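Local structure of Ulp1-like SUMO protease (Chaetomium thermophilum, 6DG4) at residues 58-61 / 62-66; 110-114 / 115-119; 171-174 / 175-179; 233-236 / 237-241. The protein probably cleaves SUMO from its conjugates as a Ulp1-like (C48) cysteine protease, this chain being its C-terminal catalytic domain. All coordinates share one frame; numbering follows the deposited sequence. Where two conformers were deposited one is given.

Contact 1: residues 58-61 / 62-66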
loop_
_atom_site.group_PDB
_atom_site.type_symbol
_atom_site.label_atom_id
_atom_site.label_comp_id
_atom_site.label_asym_id
_atom_site.label_seq_id
_atom_site.Cartn_x
_atom_site.Cartn_y
_atom_site.Cartn_z
ATOM N N ALA A 58 -16.793 -2.882 -7.215
ATOM C CA ALA A 58 -15.912 -3.971 -7.608
ATOM C C ALA A 58 -14.887 -4.265 -6.522
ATOM O O ALA A 58 -14.346 -3.357 -5.885
ATOM C CB ALA A 58 -15.181 -3.622 -8.906
ATOM N N TRP A 59 -14.602 -5.542 -6.330
ATOM C CA TRP A 59 -13.495 -5.938 -5.474
ATOM C C TRP A 59 -12.206 -5.881 -6.290
ATOM O O TRP A 59 -12.122 -6.457 -7.378
ATOM C CB TRP A 59 -13.744 -7.338 -4.922
ATOM C CG TRP A 59 -14.900 -7.421 -3.955
ATOM C CD1 TRP A 59 -16.228 -7.257 -4.247
ATOM C CD2 TRP A 59 -14.833 -7.705 -2.548
ATOM N NE1 TRP A 59 -16.987 -7.422 -3.111
ATOM C CE2 TRP A 59 -16.157 -7.698 -2.056
ATOM C CE3 TRP A 59 -13.786 -7.974 -1.660
ATOM C CZ2 TRP A 59 -16.459 -7.945 -0.717
ATOM C CZ3 TRP A 59 -14.089 -8.213 -0.327
ATOM C CH2 TRP A 59 -15.414 -8.198 0.129
ATOM N N LEU A 60 -11.212 -5.161 -5.782
ATOM C CA LEU A 60 -9.950 -5.020 -6.495
ATOM C C LEU A 60 -9.183 -6.341 -6.510
ATOM O O LEU A 60 -9.304 -7.170 -5.603
ATOM C CB LEU A 60 -9.094 -3.929 -5.843
ATOM C CG LEU A 60 -9.328 -2.486 -6.316
ATOM C CD1 LEU A 60 -10.781 -2.074 -6.199
ATOM C CD2 LEU A 60 -8.437 -1.511 -5.547
ATOM N N ASN A 61 -8.363 -6.516 -7.546
ATOM C CA ASN A 61 -7.517 -7.696 -7.656
ATOM C C ASN A 61 -6.092 -7.404 -7.194
ATOM O O ASN A 61 -5.716 -6.262 -6.916
ATOM C CB ASN A 61 -7.541 -8.293 -9.074
ATOM C CG ASN A 61 -6.936 -7.383 -10.146
ATOM O OD1 ASN A 61 -6.417 -6.309 -9.867
ATOM N ND2 ASN A 61 -7.012 -7.834 -11.394
ATOM N N ASP A 62 -5.299 -8.479 -7.099
ATOM C CA ASP A 62 -3.909 -8.353 -6.679
ATOM C C ASP A 62 -3.137 -7.427 -7.608
ATOM O O ASP A 62 -2.326 -6.612 -7.154
ATOM C CB ASP A 62 -3.221 -9.724 -6.669
ATOM C CG ASP A 62 -3.875 -10.725 -5.725
ATOM O OD1 ASP A 62 -4.811 -10.366 -4.983
ATOM O OD2 ASP A 62 -3.444 -11.897 -5.745
ATOM N N ASN A 63 -3.359 -7.553 -8.922
ATOM C CA ASN A 63 -2.595 -6.774 -9.887
ATOM C C ASN A 63 -2.664 -5.288 -9.566
ATOM O O ASN A 63 -1.648 -4.585 -9.572
ATOM C CB ASN A 63 -3.150 -6.978 -11.301
ATOM C CG ASN A 63 -2.846 -8.339 -11.877
ATOM O OD1 ASN A 63 -1.985 -9.067 -11.386
ATOM N ND2 ASN A 63 -3.534 -8.675 -12.967
ATOM N N VAL A 64 -3.880 -4.798 -9.318
ATOM C CA VAL A 64 -4.095 -3.381 -9.061
ATOM C C VAL A 64 -3.530 -2.994 -7.701
ATOM O O VAL A 64 -2.791 -2.011 -7.575
ATOM C CB VAL A 64 -5.600 -3.066 -9.175
ATOM C CG1 VAL A 64 -5.923 -1.730 -8.540
ATOM C CG2 VAL A 64 -6.036 -3.093 -10.634
ATOM N N ILE A 65 -3.859 -3.771 -6.665
ATOM C CA ILE A 65 -3.471 -3.420 -5.299
ATOM C C ILE A 65 -1.954 -3.396 -5.159
ATOM O O ILE A 65 -1.374 -2.426 -4.655
ATOM C CB ILE A 65 -4.128 -4.371 -4.282
ATOM C CG1 ILE A 65 -5.642 -4.137 -4.254
ATOM C CG2 ILE A 65 -3.530 -4.159 -2.900
ATOM C CD1 ILE A 65 -6.431 -5.230 -3.581
ATOM N N ILE A 66 -1.292 -4.468 -5.591
ATOM C CA ILE A 66 0.160 -4.524 -5.483
ATOM C C ILE A 66 0.799 -3.490 -6.398
ATOM O O ILE A 66 1.782 -2.836 -6.028
ATOM C CB ILE A 66 0.659 -5.952 -5.772
ATOM C CG1 ILE A 66 -0.008 -6.962 -4.824
ATOM C CG2 ILE A 66 2.181 -6.010 -5.695
ATOM C CD1 ILE A 66 0.121 -6.651 -3.354
#

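Contact 2: residues 110-114 / 115-119. With SO4 (sulfate ion), chain B.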
loop_
_atom_site.group_PDB
_atom_site.type_symbol
_atom_site.label_atom_id
_atom_site.label_comp_id
_atom_site.label_asym_id
_atom_site.label_seq_id
_atom_site.Cartn_x
_atom_site.Cartn_y
_atom_site.Cartn_z
ATOM N N ARG A 110 13.800 -15.293 0.561
ATOM C CA ARG A 110 13.833 -14.791 -0.808
ATOM C C ARG A 110 12.938 -13.568 -0.954
ATOM O O ARG A 110 13.331 -12.576 -1.580
ATOM C CB ARG A 110 13.423 -15.896 -1.785
ATOM C CG ARG A 110 13.405 -15.476 -3.242
ATOM C CD ARG A 110 13.038 -16.642 -4.160
ATOM N N LEU A 111 11.738 -13.610 -0.368
ATOM C CA LEU A 111 10.829 -12.475 -0.488
ATOM C C LEU A 111 11.359 -11.260 0.267
ATOM O O LEU A 111 11.255 -10.132 -0.222
ATOM C CB LEU A 111 9.424 -12.855 -0.022
ATOM C CG LEU A 111 8.665 -13.875 -0.873
ATOM C CD1 LEU A 111 7.279 -14.094 -0.298
ATOM C CD2 LEU A 111 8.566 -13.438 -2.332
ATOM N N LEU A 112 11.947 -11.468 1.449
ATOM C CA LEU A 112 12.567 -10.364 2.181
ATOM C C LEU A 112 13.685 -9.731 1.366
ATOM O O LEU A 112 13.767 -8.504 1.251
ATOM C CB LEU A 112 13.092 -10.854 3.531
ATOM C CG LEU A 112 11.993 -11.223 4.525
ATOM C CD1 LEU A 112 12.560 -12.027 5.677
ATOM C CD2 LEU A 112 11.311 -9.966 5.032
ATOM N N ARG A 113 14.552 -10.555 0.777
ATOM C CA ARG A 113 15.655 -10.023 -0.016
ATOM C C ARG A 113 15.150 -9.267 -1.239
ATOM O O ARG A 113 15.704 -8.219 -1.598
ATOM C CB ARG A 113 16.610 -11.153 -0.401
ATOM C CG ARG A 113 17.411 -11.678 0.778
ATOM C CD ARG A 113 18.497 -12.659 0.363
ATOM N NE ARG A 113 17.978 -13.892 -0.232
ATOM C CZ ARG A 113 17.606 -14.970 0.459
ATOM N NH1 ARG A 113 17.670 -14.975 1.784
ATOM N NH2 ARG A 113 17.161 -16.044 -0.179
ATOM N N ARG A 114 14.090 -9.765 -1.885
ATOM C CA ARG A 114 13.558 -9.088 -3.064
ATOM C C ARG A 114 12.959 -7.735 -2.710
ATOM O O ARG A 114 12.955 -6.820 -3.543
ATOM C CB ARG A 114 12.524 -9.976 -3.757
ATOM C CG ARG A 114 13.117 -10.859 -4.851
ATOM C CD ARG A 114 12.188 -12.002 -5.245
ATOM N NE ARG A 114 12.619 -12.679 -6.469
ATOM C CZ ARG A 114 13.710 -13.435 -6.575
ATOM N NH1 ARG A 114 14.509 -13.612 -5.532
ATOM N NH2 ARG A 114 14.008 -14.010 -7.732
ATOM N N ALA A 115 12.451 -7.590 -1.489
ATOM C CA ALA A 115 11.962 -6.316 -0.977
ATOM C C ALA A 115 13.066 -5.462 -0.365
ATOM O O ALA A 115 12.779 -4.373 0.145
ATOM C CB ALA A 115 10.866 -6.556 0.067
ATOM N N ASN A 116 14.312 -5.932 -0.402
ATOM C CA ASN A 116 15.449 -5.199 0.155
ATOM C C ASN A 116 15.280 -4.945 1.648
ATOM O O ASN A 116 15.646 -3.889 2.167
ATOM C CB ASN A 116 15.729 -3.928 -0.637
ATOM C CG ASN A 116 16.228 -4.240 -2.021
ATOM O OD1 ASN A 116 17.233 -4.932 -2.180
ATOM N ND2 ASN A 116 15.510 -3.778 -3.032
ATOM N N VAL A 117 14.750 -5.945 2.342
ATOM C CA VAL A 117 14.603 -5.931 3.790
ATOM C C VAL A 117 15.645 -6.896 4.340
ATOM O O VAL A 117 15.440 -8.116 4.352
ATOM C CB VAL A 117 13.185 -6.321 4.216
ATOM C CG1 VAL A 117 13.068 -6.360 5.719
ATOM C CG2 VAL A 117 12.170 -5.348 3.627
ATOM N N ARG A 118 16.770 -6.350 4.791
ATOM C CA ARG A 118 17.870 -7.132 5.331
ATOM C C ARG A 118 18.246 -6.594 6.703
ATOM O O ARG A 118 17.933 -5.456 7.055
ATOM C CB ARG A 118 19.088 -7.077 4.402
ATOM C CG ARG A 118 18.855 -7.754 3.058
ATOM C CD ARG A 118 20.039 -7.542 2.133
ATOM N NE ARG A 118 19.922 -8.300 0.889
ATOM C CZ ARG A 118 19.282 -7.880 -0.202
ATOM N NH1 ARG A 118 18.680 -6.699 -0.227
ATOM N NH2 ARG A 118 19.246 -8.655 -1.278
ATOM N N LYS A 119 18.917 -7.432 7.491
ATOM C CA LYS A 119 19.330 -7.009 8.824
ATOM C C LYS A 119 20.118 -5.705 8.773
ATOM O O LYS A 119 19.890 -4.800 9.584
ATOM C CB LYS A 119 20.161 -8.112 9.481
ATOM C CG LYS A 119 20.615 -7.806 10.911
ATOM C CD LYS A 119 21.397 -8.981 11.488
ATOM C CE LYS A 119 21.867 -8.689 12.901
ATOM N NZ LYS A 119 22.643 -9.826 13.459
HETATM S S SO4 B . 17.801 -15.417 -3.965
HETATM O O1 SO4 B . 17.519 -14.227 -3.167
HETATM O O2 SO4 B . 17.037 -15.367 -5.210
HETATM O O3 SO4 B . 17.421 -16.607 -3.209
HETATM O O4 SO4 B . 19.228 -15.469 -4.270
HETATM O O HOH W 1 17.244 -7.463 -3.702
#

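Contact 3: residues 171-174 / 175-179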
loop_
_atom_site.group_PDB
_atom_site.type_symbol
_atom_site.label_atom_id
_atom_site.label_comp_id
_atom_site.label_asym_id
_atom_site.label_seq_id
_atom_site.Cartn_x
_atom_site.Cartn_y
_atom_site.Cartn_z
ATOM N N GLU A 171 7.081 -11.007 15.389
ATOM C CA GLU A 171 7.903 -12.194 15.160
ATOM C C GLU A 171 8.792 -12.006 13.936
ATOM O O GLU A 171 9.969 -12.392 13.945
ATOM C CB GLU A 171 7.008 -13.426 15.009
ATOM C CG GLU A 171 6.321 -13.841 16.309
ATOM C CD GLU A 171 5.217 -14.877 16.115
ATOM O OE1 GLU A 171 4.888 -15.217 14.954
ATOM O OE2 GLU A 171 4.669 -15.348 17.137
ATOM N N LEU A 172 8.250 -11.396 12.880
ATOM C CA LEU A 172 9.037 -11.126 11.681
ATOM C C LEU A 172 10.179 -10.165 11.984
ATOM O O LEU A 172 11.318 -10.380 11.553
ATOM C CB LEU A 172 8.124 -10.555 10.594
ATOM C CG LEU A 172 8.791 -10.093 9.297
ATOM C CD1 LEU A 172 9.443 -11.260 8.574
ATOM C CD2 LEU A 172 7.763 -9.419 8.404
ATOM N N VAL A 173 9.885 -9.084 12.710
ATOM C CA VAL A 173 10.915 -8.111 13.068
ATOM C C VAL A 173 12.031 -8.786 13.859
ATOM O O VAL A 173 13.220 -8.578 13.588
ATOM C CB VAL A 173 10.285 -6.933 13.838
ATOM C CG1 VAL A 173 11.357 -6.007 14.382
ATOM C CG2 VAL A 173 9.319 -6.152 12.940
ATOM N N LYS A 174 11.659 -9.594 14.858
ATOM C CA LYS A 174 12.647 -10.300 15.669
ATOM C C LYS A 174 13.502 -11.218 14.810
ATOM O O LYS A 174 14.725 -11.295 14.989
ATOM C CB LYS A 174 11.924 -11.098 16.750
ATOM C CG LYS A 174 12.847 -11.941 17.615
ATOM C CD LYS A 174 12.089 -12.510 18.779
ATOM C CE LYS A 174 13.019 -13.256 19.717
ATOM N NZ LYS A 174 12.377 -13.515 21.035
ATOM N N PHE A 175 12.882 -11.901 13.847
ATOM C CA PHE A 175 13.641 -12.793 12.982
ATOM C C PHE A 175 14.688 -12.028 12.184
ATOM O O PHE A 175 15.830 -12.484 12.049
ATOM C CB PHE A 175 12.700 -13.524 12.030
ATOM C CG PHE A 175 13.421 -14.352 11.016
ATOM C CD1 PHE A 175 13.843 -15.624 11.330
ATOM C CD2 PHE A 175 13.704 -13.845 9.759
ATOM C CE1 PHE A 175 14.524 -16.394 10.398
ATOM C CE2 PHE A 175 14.387 -14.602 8.830
ATOM C CZ PHE A 175 14.803 -15.873 9.154
ATOM N N VAL A 176 14.315 -10.881 11.618
ATOM C CA VAL A 176 15.251 -10.121 10.796
ATOM C C VAL A 176 16.374 -9.532 11.647
ATOM O O VAL A 176 17.552 -9.589 11.276
ATOM C CB VAL A 176 14.512 -9.029 10.003
ATOM C CG1 VAL A 176 15.510 -8.154 9.267
ATOM C CG2 VAL A 176 13.525 -9.651 9.019
ATOM N N LEU A 177 16.028 -8.940 12.791
ATOM C CA LEU A 177 17.001 -8.166 13.551
ATOM C C LEU A 177 17.921 -9.016 14.423
ATOM O O LEU A 177 19.009 -8.549 14.772
ATOM C CB LEU A 177 16.300 -7.120 14.423
ATOM C CG LEU A 177 15.855 -5.864 13.678
ATOM C CD1 LEU A 177 15.068 -4.949 14.598
ATOM C CD2 LEU A 177 17.061 -5.132 13.101
ATOM N N GLU A 178 17.522 -10.232 14.786
ATOM C CA GLU A 178 18.391 -11.162 15.533
ATOM C C GLU A 178 18.862 -10.494 16.822
ATOM O O GLU A 178 18.022 -10.036 17.615
ATOM C CB GLU A 178 19.506 -11.663 14.617
ATOM C CG GLU A 178 19.032 -12.335 13.362
ATOM C CD GLU A 178 20.174 -12.835 12.496
ATOM O OE1 GLU A 178 21.324 -12.378 12.667
ATOM O OE2 GLU A 178 19.915 -13.688 11.629
ATOM N N ASP A 179 20.172 -10.424 17.080
ATOM C CA ASP A 179 20.692 -9.841 18.308
ATOM C C ASP A 179 20.498 -8.334 18.383
ATOM O O ASP A 179 20.803 -7.747 19.425
ATOM C CB ASP A 179 22.171 -10.199 18.505
ATOM C CG ASP A 179 23.073 -9.706 17.376
ATOM O OD1 ASP A 179 22.568 -9.245 16.335
ATOM O OD2 ASP A 179 24.313 -9.808 17.528
#

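Contact 4: residues 233-236 / 237-241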
loop_
_atom_site.group_PDB
_atom_site.type_symbol
_atom_site.label_atom_id
_atom_site.label_comp_id
_atom_site.label_asym_id
_atom_site.label_seq_id
_atom_site.Cartn_x
_atom_site.Cartn_y
_atom_site.Cartn_z
ATOM N N GLN A 233 -11.035 5.858 -9.672
ATOM C CA GLN A 233 -10.649 6.507 -10.918
ATOM C C GLN A 233 -9.242 7.075 -10.825
ATOM O O GLN A 233 -8.473 7.011 -11.792
ATOM C CB GLN A 233 -11.605 7.650 -11.243
ATOM C CG GLN A 233 -12.998 7.255 -11.552
ATOM C CD GLN A 233 -13.787 8.460 -12.022
ATOM O OE1 GLN A 233 -14.235 8.533 -13.169
ATOM N NE2 GLN A 233 -13.930 9.430 -11.143
ATOM N N ARG A 234 -8.899 7.660 -9.673
ATOM C CA ARG A 234 -7.569 8.228 -9.499
ATOM C C ARG A 234 -6.502 7.143 -9.506
ATOM O O ARG A 234 -5.437 7.320 -10.107
ATOM C CB ARG A 234 -7.515 9.033 -8.201
ATOM C CG ARG A 234 -8.446 10.251 -8.206
ATOM C CD ARG A 234 -8.247 11.137 -6.970
ATOM N NE ARG A 234 -6.867 11.596 -6.932
ATOM C CZ ARG A 234 -6.364 12.563 -7.695
ATOM N NH1 ARG A 234 -7.124 13.240 -8.550
ATOM N NH2 ARG A 234 -5.079 12.847 -7.609
ATOM N N ILE A 235 -6.768 6.014 -8.841
ATOM C CA ILE A 235 -5.833 4.894 -8.875
ATOM C C ILE A 235 -5.644 4.416 -10.304
ATOM O O ILE A 235 -4.520 4.142 -10.744
ATOM C CB ILE A 235 -6.325 3.761 -7.955
ATOM C CG1 ILE A 235 -6.242 4.187 -6.487
ATOM C CG2 ILE A 235 -5.513 2.479 -8.183
ATOM C CD1 ILE A 235 -7.091 3.318 -5.573
ATOM N N ALA A 236 -6.741 4.311 -11.059
ATOM C CA ALA A 236 -6.646 3.904 -12.456
ATOM C C ALA A 236 -5.755 4.859 -13.242
ATOM O O ALA A 236 -4.894 4.428 -14.019
ATOM C CB ALA A 236 -8.041 3.842 -13.079
ATOM N N ALA A 237 -5.951 6.167 -13.052
ATOM C CA ALA A 237 -5.128 7.152 -13.745
ATOM C C ALA A 237 -3.654 7.008 -13.378
ATOM O O ALA A 237 -2.779 7.098 -14.249
ATOM C CB ALA A 237 -5.626 8.564 -13.431
ATOM N N VAL A 238 -3.356 6.809 -12.090
ATOM C CA VAL A 238 -1.970 6.624 -11.664
ATOM C C VAL A 238 -1.353 5.413 -12.353
ATOM O O VAL A 238 -0.212 5.459 -12.832
ATOM C CB VAL A 238 -1.886 6.515 -10.130
ATOM C CG1 VAL A 238 -0.499 6.057 -9.700
ATOM C CG2 VAL A 238 -2.226 7.849 -9.480
ATOM N N LEU A 239 -2.094 4.304 -12.415
ATOM C CA LEU A 239 -1.567 3.115 -13.073
ATOM C C LEU A 239 -1.312 3.375 -14.556
ATOM O O LEU A 239 -0.259 3.003 -15.087
ATOM C CB LEU A 239 -2.514 1.931 -12.873
ATOM C CG LEU A 239 -2.669 1.448 -11.429
ATOM C CD1 LEU A 239 -3.796 0.445 -11.307
ATOM C CD2 LEU A 239 -1.375 0.846 -10.880
ATOM N N LEU A 240 -2.249 4.044 -15.237
ATOM C CA LEU A 240 -2.058 4.353 -16.651
ATOM C C LEU A 240 -0.897 5.316 -16.860
ATOM O O LEU A 240 -0.208 5.249 -17.884
ATOM C CB LEU A 240 -3.337 4.957 -17.230
ATOM C CG LEU A 240 -4.543 4.023 -17.271
ATOM C CD1 LEU A 240 -5.793 4.777 -17.672
ATOM C CD2 LEU A 240 -4.285 2.864 -18.218
ATOM N N ASN A 241 -0.680 6.217 -15.898
ATOM C CA ASN A 241 0.388 7.206 -15.956
ATOM C C ASN A 241 1.760 6.600 -15.706
ATOM O O ASN A 241 2.773 7.244 -15.997
ATOM C CB ASN A 241 0.107 8.261 -14.875
ATOM C CG ASN A 241 1.047 9.442 -14.936
ATOM O OD1 ASN A 241 1.082 10.185 -15.920
ATOM N ND2 ASN A 241 1.779 9.656 -13.856
#

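Contact 1: residues 58-61 / 62-66
N61 holds its CG between its own backbone N and carbonyl carbon (chi1 65°). This turns OD1 back over the first turn of helix 62-80, where it meets V64 N. N61 is the N-cap of that helix. V64 N donates to N61 OD1 at 3.0 Å, with the donor tilted 32° from the amide plane. The backbone of N61 adds a second grip: I65 N donates to N61 O at 3.1 Å, nearly straight and in the carbonyl plane. With a leucine in place of N61, V64 N would probably lose its capping acceptor and D48 one of its two amide donors. L60 supplies the apolar half. Its CB rests on I65 CD1 at 3.7 Å. In the conformer given for V64, L60 CD2 reaches V64 CG1 at 3.9 Å, and the side chains of L60 and V64 cross at about a right angle. Outside the turn, D48 OD1 accepts from both N61 ND2 and N63 ND2, so the two amides share one carboxylate oxygen. The turn lies among several elements of the catalytic domain. L60 packs on V204 and I207 of helix 202-215, V64 meets L239 of helix 228-241, and I65 touches W138 of strand 137-144.

Contact 2: residues 110-114 / 115-119
This is a helix C-cap, a Schellman motif, that ends helix 109-114 and turns the chain from L112 and R113 to V117 and R118 on the way to strand 127-134. N116 has positive phi (60°), and two amides bond back into the last turn. V117 N donates to L112 O at 3.0 Å, nearly straight. N116 N donates to R113 O at 2.9 Å, from above the carbonyl plane and not on a lone pair. An apolar pair accompanies the turn: L112 CD2 meets V117 CG1 at 4.1 Å. On the outer side the extended chain of R118 reaches back over the last turn and crosses R113 at about a right angle. R113 CB sits over one face of the R118 guanidinium, 3.7 Å from R118 NH2. R118 NH1 donates to N116 OD1 at 3.0 Å, on a lone pair and in both planes. A water ties the group together, donating to R113 O and N116 OD1 and accepting a weak bond from R118 NH2. A leucine in place of R118 would probably leave N116 OD1 without its charged donor and its amide freer to turn. R113 bends at chi3 (-64°) and sets NE and NH2 edge-on to a sulfate, probably from the crystallisation liquor. R113 NE reaches sulfate O1 at 3.0 Å, and R114 NH1 reaches sulfate O2 at 3.1 Å. The two arginines thus share one anion. Around the motif, L111 and L112 pack on F96 of helix 96-103, V117 lies on F122, and A115 O accepts from T90 OG1 in strand 89-91.

Contact 3: residues 171-174 / 175-179
V173 and L177 run alongside each other one turn apart, with V173 CG1 and L177 CD1 3.9 Å from each other. V173 CG1 stands opposite its own backbone N across the CA-CB bond (chi1 172°), and this carries the methyl on toward the C-terminal end, where L177 waits. L177 also folds over the backbone: its CB lies 3.5 Å from V173 O, the same oxygen that accepts from its amide. L172 and V176 make a looser pair, L172 CD1 to V176 CG2 at 4.4 Å. V176 CG2 is closer to the carbonyl, 3.4 Å from L172 O. F175 turns its ring away from the turn before it, and the contact rests on its CB, at 3.5 Å from E171 O.

The backbone sets these spacings. F175, V176 and L177 each donate from N to the residue four earlier. L177 N donates to V173 O at 2.9 Å. E178 N to K174 O, at 3.0 Å, is the last in this run. E178 then leaves helical geometry with positive phi (56°).

Further out, V173 packs on F181 and W186, F175 on P105, and K174 on F181. The helix is the crossover of a beta-alpha-beta unit between strands 149-153 and 187-188. L172, V173, V176 and L177 are buried; E171, K174 and also F175 are exposed. E178 and D179, just past the helix, both form salt bridges with K119. That lysine would probably offset part of the negative charge gathered there.

Contact 4: residues 233-236 / 237-241
A236, A237 and I235 carry most of this contact, which spans about two turns in the C-terminal part of helix 228-241. A236 offers its carbonyl to the next turn. L240 N donates to A236 O at 2.9 Å, and the leucine side chain leans over the same oxygen, with L240 CG 3.3 Å away. A237 meets the preceding turn through its methyl: A237 CB lies 3.6 Å from R234 O and equally near Q233 O. Its amide completes the link, A237 N donating to Q233 O at 2.9 Å.

I235 makes the apolar pair. Its side chain and that of L239 leave the helix on the same flank, with I235 CG2 touching L239 CD1 at 4.1 Å. CG2 is the isoleucine branch opposite the backbone N, and CG1 lies beside that N (chi1 -68°). L239 CG also sits close to I235 O, at 3.3 Å. V238 follows the same pattern on the carbonyl before it, with V238 CG2 3.3 Å from R234 O. Each of these oxygens thus accepts an amide and has an aliphatic group laid against it.

The alanine methyls pack on neighbouring helices and loops. A236 meets V23 of helix 17-27, F49 of helix 46-50 and the loop residues L53 and L54. A237 lies on W19 of helix 17-27 and on F248 in a loop. I235 packs on V204 and I207 of helix 202-215. R234 points elsewhere, and its NH1 donates to T13 O. The arrangement is a regular stretch of alpha helix, its i to i+4 bonds unbroken, and a buried helical contact of the Ulp1-type catalytic domain.

In the fold
Contacts 1 and 4 belong to one packed region. V64 of contact 1 joins them by packing against contact 4, and both contacts also lean on V204 and I207 of helix 202-215. Contact 4 is the more buried and mostly aliphatic, whereas contact 1 adds a polar helix start. Contacts 2 and 3 lie farther from the chain centre and mix buried with exposed residues. They are joined by charge, through K119 of 115-119. Contacts 3 and 4 lie on opposite sides of the chain's centre, their centres about 36 Å apart. Contact 1 caps a helix start, and contact 2 a helix end.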